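Side-chain contacts in ribokinase (Thermotoga maritima, PDB 1VM7), which probably phosphorylates D-ribose at O-5, using ATP and a divalent cation, most likely magnesium, to give D-ribose 5-phosphate: residues L83-Y88 with T94-V99; T282-I287 with S297-E302. All blocks are in the same frame, centred on the assembly; numbering follows the deposited sequence.

In the fold
The two contacts illustrate how apolar side chains adapt to their place in an alpha/beta fold. Contact 1 is partly buried and lies at an edge of the nine-stranded sheet, where helix 79-90 packs on the outermost strand 93-98. The touching residues of contact 2 are all buried and join helix 274-288 to the segment leading into helix 301-309. The contacts share no helix or strand; their centres lie about 23 Å apart and their nearest atoms about 10 Å, so they do not touch. At the sheet edge, an isoleucine packs against the flat faces of a tyrosine and an arginine whose polar end is bonded elsewhere. In the interior, alanine, isoleucine and proline make a small aliphatic joint beside the predicted potassium site.

Contact 1: L83-Y88 with T94-V99; sequences LLIENY and TGYIRV
In the beta-alpha-beta crossover made by strand 69-75, helix 79-90 and strand 93-98, Ile85 and Tyr88 of the helix pack against Tyr96 and Arg98 of the returning strand. The two short axes run almost antiparallel, at 170°, and come within 10.3 Å of each other. Ile85 is the hub, and each of its branches has its own target. Ile85 CG1 sits over one face of the Tyr96 ring, a CH-pi contact 3.9 Å from the centroid and 19° off the normal. Ile85 CG2 meets the phenol end, with Tyr96 OH 3.4 Å away. The chain end, Ile85 CD1, lies over the centre of the Arg98 guanidinium, 3.4 Å from Arg98 CZ, and also touches Tyr96 CE1 at 3.7 Å. Tyr96 CG lies between its own backbone N and carbonyl carbon, a rotamer that brings the ring in front of Ile85. The edge of the Tyr88 ring comes up beside Tyr96, with Tyr88 CD2 4.2 Å from Tyr96 CD2, while its hydroxyl is hydrogen-bonded to Ser23. Arg98 bends at chi3 (88°), turning its planar group across the isoleucine. NE bonds to Gly76 O, and NH2 reaches Ser81 and forms a salt bridge with Asp82. With an alanine in place of Tyr96, Ile85 would probably lose the ring face beneath CG1 and the Tyr88 edge its neighbour, opening a gap between helix and strand. Tyr88 also packs edge-to-face with Phe71 and lies close to Ala55, a predicted substrate-binding residue. No hydrogen bond crosses between the segments: direct contact between helix and strand here rests on dispersion and CH-pi, while the outside bonds of Arg98 fix the flat surface on which Ile85 CD1 rests.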
loop_
_atom_site.group_PDB
_atom_site.type_symbol
_atom_site.label_atom_id
_atom_site.label_comp_id
_atom_site.label_asym_id
_atom_site.label_seq_id
_atom_site.Cartn_x
_atom_site.Cartn_y
_atom_site.Cartn_z
ATOM N N LEU A 83 14.235 6.966 -0.522
ATOM C CA LEU A 83 14.802 5.691 -0.968
ATOM C C LEU A 83 15.153 5.732 -2.462
ATOM O O LEU A 83 16.215 5.219 -2.874
ATOM C CB LEU A 83 13.887 4.506 -0.607
ATOM C CG LEU A 83 13.855 4.306 0.940
ATOM C CD1 LEU A 83 12.644 3.472 1.433
ATOM C CD2 LEU A 83 15.186 3.739 1.489
ATOM N N LEU A 84 14.263 6.313 -3.278
ATOM C CA LEU A 84 14.541 6.418 -4.721
ATOM C C LEU A 84 15.752 7.343 -5.001
ATOM O O LEU A 84 16.575 7.073 -5.856
ATOM C CB LEU A 84 13.337 6.914 -5.462
ATOM C CG LEU A 84 12.119 5.970 -5.500
ATOM C CD1 LEU A 84 11.084 6.633 -6.359
ATOM C CD2 LEU A 84 12.478 4.617 -5.995
ATOM N N ILE A 85 15.860 8.427 -4.253
ATOM C CA ILE A 85 17.014 9.329 -4.391
ATOM C C ILE A 85 18.329 8.605 -4.059
ATOM O O ILE A 85 19.315 8.708 -4.825
ATOM C CB ILE A 85 16.801 10.602 -3.585
ATOM C CG1 ILE A 85 15.710 11.440 -4.260
ATOM C CG2 ILE A 85 18.092 11.413 -3.432
ATOM C CD1 ILE A 85 15.239 12.576 -3.425
ATOM N N GLU A 86 18.332 7.819 -2.983
ATOM C CA GLU A 86 19.513 7.021 -2.648
ATOM C C GLU A 86 19.872 6.108 -3.782
ATOM O O GLU A 86 21.050 5.975 -4.115
ATOM C CB GLU A 86 19.363 6.133 -1.407
ATOM C CG GLU A 86 18.528 6.685 -0.326
ATOM C CD GLU A 86 18.627 5.866 0.982
ATOM O OE1 GLU A 86 19.347 4.797 0.971
ATOM O OE2 GLU A 86 17.985 6.319 1.980
ATOM N N ASN A 87 18.881 5.422 -4.334
ATOM C CA ASN A 87 19.126 4.493 -5.444
ATOM C C ASN A 87 19.705 5.280 -6.607
ATOM O O ASN A 87 20.704 4.890 -7.184
ATOM C CB ASN A 87 17.841 3.811 -5.917
ATOM C CG ASN A 87 17.213 2.905 -4.867
ATOM O OD1 ASN A 87 17.834 2.589 -3.846
ATOM N ND2 ASN A 87 15.950 2.482 -5.110
ATOM N N TYR A 88 19.060 6.402 -6.938
ATOM C CA TYR A 88 19.454 7.198 -8.098
ATOM C C TYR A 88 20.871 7.765 -7.948
ATOM O O TYR A 88 21.671 7.638 -8.885
ATOM C CB TYR A 88 18.412 8.284 -8.439
ATOM C CG TYR A 88 17.010 7.787 -8.782
ATOM C CD1 TYR A 88 16.749 6.441 -9.053
ATOM C CD2 TYR A 88 15.923 8.685 -8.847
ATOM C CE1 TYR A 88 15.479 6.016 -9.357
ATOM C CE2 TYR A 88 14.641 8.253 -9.116
ATOM C CZ TYR A 88 14.414 6.928 -9.384
ATOM O OH TYR A 88 13.148 6.469 -9.638
ATOM N N THR A 94 20.678 11.561 -12.151
ATOM C CA THR A 94 20.364 12.928 -11.780
ATOM C C THR A 94 19.157 13.428 -12.565
ATOM O O THR A 94 18.858 12.898 -13.632
ATOM C CB THR A 94 21.542 13.858 -12.070
ATOM O OG1 THR A 94 21.905 13.813 -13.467
ATOM C CG2 THR A 94 22.737 13.436 -11.216
ATOM N N GLY A 95 18.484 14.459 -12.049
ATOM C CA GLY A 95 17.401 15.139 -12.785
ATOM C C GLY A 95 16.017 14.997 -12.180
ATOM O O GLY A 95 15.059 15.578 -12.678
ATOM N N TYR A 96 15.907 14.230 -11.097
ATOM C CA TYR A 96 14.628 14.075 -10.422
ATOM C C TYR A 96 14.164 15.407 -9.842
ATOM O O TYR A 96 14.975 16.219 -9.449
ATOM C CB TYR A 96 14.703 13.052 -9.295
ATOM C CG TYR A 96 15.788 13.330 -8.281
ATOM C CD1 TYR A 96 15.590 14.203 -7.211
ATOM C CD2 TYR A 96 17.016 12.682 -8.394
ATOM C CE1 TYR A 96 16.618 14.426 -6.279
ATOM C CE2 TYR A 96 18.020 12.896 -7.508
ATOM C CZ TYR A 96 17.835 13.754 -6.468
ATOM O OH TYR A 96 18.901 13.888 -5.637
ATOM N N ILE A 97 12.844 15.565 -9.768
ATOM C CA ILE A 97 12.175 16.741 -9.256
ATOM C C ILE A 97 11.264 16.311 -8.120
ATOM O O ILE A 97 10.458 15.411 -8.305
ATOM C CB ILE A 97 11.287 17.368 -10.345
ATOM C CG1 ILE A 97 12.129 17.919 -11.490
ATOM C CG2 ILE A 97 10.370 18.486 -9.770
ATOM C CD1 ILE A 97 11.289 18.210 -12.735
ATOM N N ARG A 98 11.371 16.966 -6.967
ATOM C CA ARG A 98 10.536 16.635 -5.822
ATOM C C ARG A 98 9.323 17.518 -5.785
ATOM O O ARG A 98 9.443 18.696 -6.031
ATOM C CB ARG A 98 11.324 16.802 -4.532
ATOM C CG ARG A 98 12.630 16.036 -4.570
ATOM C CD ARG A 98 13.269 15.982 -3.225
ATOM N NE ARG A 98 12.780 14.843 -2.476
ATOM C CZ ARG A 98 13.311 14.424 -1.335
ATOM N NH1 ARG A 98 14.345 15.074 -0.779
ATOM N NH2 ARG A 98 12.785 13.366 -0.743
ATOM N N VAL A 99 8.152 16.933 -5.524
ATOM C CA VAL A 99 6.896 17.686 -5.449
ATOM C C VAL A 99 6.204 17.273 -4.176
ATOM O O VAL A 99 6.636 16.318 -3.527
ATOM C CB VAL A 99 5.991 17.455 -6.694
ATOM C CG1 VAL A 99 6.680 17.999 -7.938
ATOM C CG2 VAL A 99 5.643 15.954 -6.908
#

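Contact 2: T282-I287 with S297-E302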
loop_
_atom_site.group_PDB
_atom_site.type_symbol
_atom_site.label_atom_id
_atom_site.label_comp_id
_atom_site.label_asym_id
_atom_site.label_seq_id
_atom_site.Cartn_x
_atom_site.Cartn_y
_atom_site.Cartn_z
ATOM N N THR A 282 18.855 -7.145 -26.586
ATOM C CA THR A 282 18.323 -8.504 -26.508
ATOM C C THR A 282 19.097 -9.316 -25.458
ATOM O O THR A 282 18.520 -10.055 -24.677
ATOM C CB THR A 282 18.382 -9.173 -27.899
ATOM O OG1 THR A 282 17.280 -8.698 -28.689
ATOM C CG2 THR A 282 18.302 -10.668 -27.794
ATOM N N ALA A 283 20.413 -9.175 -25.456
ATOM C CA ALA A 283 21.248 -9.907 -24.527
ATOM C C ALA A 283 20.980 -9.498 -23.090
ATOM O O ALA A 283 20.886 -10.335 -22.197
ATOM C CB ALA A 283 22.713 -9.670 -24.862
ATOM N N ALA A 284 20.867 -8.193 -22.880
ATOM C CA ALA A 284 20.590 -7.603 -21.575
ATOM C C ALA A 284 19.220 -7.990 -21.033
ATOM O O ALA A 284 19.105 -8.365 -19.858
ATOM C CB ALA A 284 20.696 -6.082 -21.667
ATOM N N ALA A 285 18.193 -7.898 -21.887
ATOM C CA ALA A 285 16.853 -8.356 -21.540
ATOM C C ALA A 285 16.883 -9.818 -21.152
ATOM O O ALA A 285 16.286 -10.209 -20.161
ATOM C CB ALA A 285 15.916 -8.171 -22.698
ATOM N N ALA A 286 17.567 -10.623 -21.957
ATOM C CA ALA A 286 17.585 -12.061 -21.786
ATOM C C ALA A 286 18.185 -12.466 -20.434
ATOM O O ALA A 286 17.830 -13.496 -19.860
ATOM C CB ALA A 286 18.418 -12.696 -22.906
ATOM N N ILE A 287 19.170 -11.712 -19.974
ATOM C CA ILE A 287 19.770 -11.979 -18.661
ATOM C C ILE A 287 18.782 -11.567 -17.577
ATOM O O ILE A 287 18.625 -12.269 -16.577
ATOM C CB ILE A 287 21.099 -11.210 -18.408
ATOM C CG1 ILE A 287 22.182 -11.592 -19.416
ATOM C CG2 ILE A 287 21.613 -11.458 -16.973
ATOM C CD1 ILE A 287 23.380 -10.653 -19.413
ATOM N N SER A 297 16.703 -7.258 -11.411
ATOM C CA SER A 297 17.107 -8.168 -12.491
ATOM C C SER A 297 18.098 -7.571 -13.493
ATOM O O SER A 297 18.539 -8.266 -14.402
ATOM C CB SER A 297 15.891 -8.622 -13.302
ATOM O OG SER A 297 15.413 -7.503 -14.051
ATOM N N ILE A 298 18.330 -6.269 -13.406
ATOM C CA ILE A 298 19.080 -5.553 -14.428
ATOM C C ILE A 298 20.535 -6.011 -14.377
ATOM O O ILE A 298 21.173 -5.899 -13.342
ATOM C CB ILE A 298 18.982 -4.029 -14.226
ATOM C CG1 ILE A 298 17.534 -3.597 -14.446
ATOM C CG2 ILE A 298 19.923 -3.313 -15.191
ATOM C CD1 ILE A 298 17.163 -2.175 -14.036
ATOM N N PRO A 299 21.063 -6.590 -15.478
ATOM C CA PRO A 299 22.436 -6.980 -15.334
ATOM C C PRO A 299 23.449 -5.805 -15.330
ATOM O O PRO A 299 23.177 -4.690 -15.758
ATOM C CB PRO A 299 22.672 -7.887 -16.553
ATOM C CG PRO A 299 21.796 -7.330 -17.545
ATOM C CD PRO A 299 20.560 -6.945 -16.813
ATOM N N ALA A 300 24.616 -6.081 -14.800
ATOM C CA ALA A 300 25.713 -5.147 -14.909
ATOM C C ALA A 300 26.365 -5.350 -16.291
ATOM O O ALA A 300 26.262 -6.427 -16.894
ATOM C CB ALA A 300 26.718 -5.383 -13.790
ATOM N N ARG A 301 26.999 -4.295 -16.789
ATOM C CA ARG A 301 27.637 -4.303 -18.087
ATOM C C ARG A 301 28.528 -5.533 -18.314
ATOM O O ARG A 301 28.449 -6.174 -19.349
ATOM C CB ARG A 301 28.464 -3.024 -18.262
ATOM C CG ARG A 301 29.149 -2.914 -19.614
ATOM C CD ARG A 301 28.188 -3.253 -20.756
ATOM N NE ARG A 301 28.799 -2.902 -22.027
ATOM C CZ ARG A 301 28.759 -1.701 -22.586
ATOM N NH1 ARG A 301 28.132 -0.704 -21.996
ATOM N NH2 ARG A 301 29.359 -1.507 -23.749
ATOM N N GLU A 302 29.352 -5.871 -17.332
ATOM C CA GLU A 302 30.201 -7.054 -17.431
ATOM C C GLU A 302 29.390 -8.336 -17.663
ATOM O O GLU A 302 29.807 -9.206 -18.425
ATOM C CB GLU A 302 31.137 -7.184 -16.210
ATOM C CG GLU A 302 30.427 -7.135 -14.832
ATOM C CD GLU A 302 30.434 -5.748 -14.118
ATOM O OE1 GLU A 302 29.921 -4.734 -14.692
ATOM O OE2 GLU A 302 30.922 -5.700 -12.948
#
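Two carbonyl groups of helix 274-288 share the backbone N-H of Ile287, the residue whose side chain meets Pro299: Ile287 N lies 3.1 Å from Ala283 O and, in a weak bond, 3.3 Å from Ala284 O. Across the contact, Ala284 O also meets the proline ring, 3.7 Å from Pro299 CD, and Pro299 CG touches the same oxygen. These are van der Waals contacts, and the proline has no N-H with which to add a bond. Farther round the ring, Pro299 CB packs against Ile287 CG2 at 3.7 Å. The second branch of the isoleucine arrives at the same carbon, since Ile287 CD1 is 4.0 Å from Pro299 CB. With CG1 anti to the carbonyl carbon (chi1 -61°), the isoleucine presents both branches to the ring. Ala284 CB adds a looser touch, 4.4 Å from Pro299 CG. The proline also meets Val304 of helix 301-309, whose N-cap is Ala300; Glu303 OE1 accepts from Ala300 N. Ser288, Arg291 and Ser297, close by, belong to the predicted potassium site. With no hydrogen bond joining the segments, what passes directly between them is aliphatic contact, consistent with a buried seam where a rigid proline ring faces a helix.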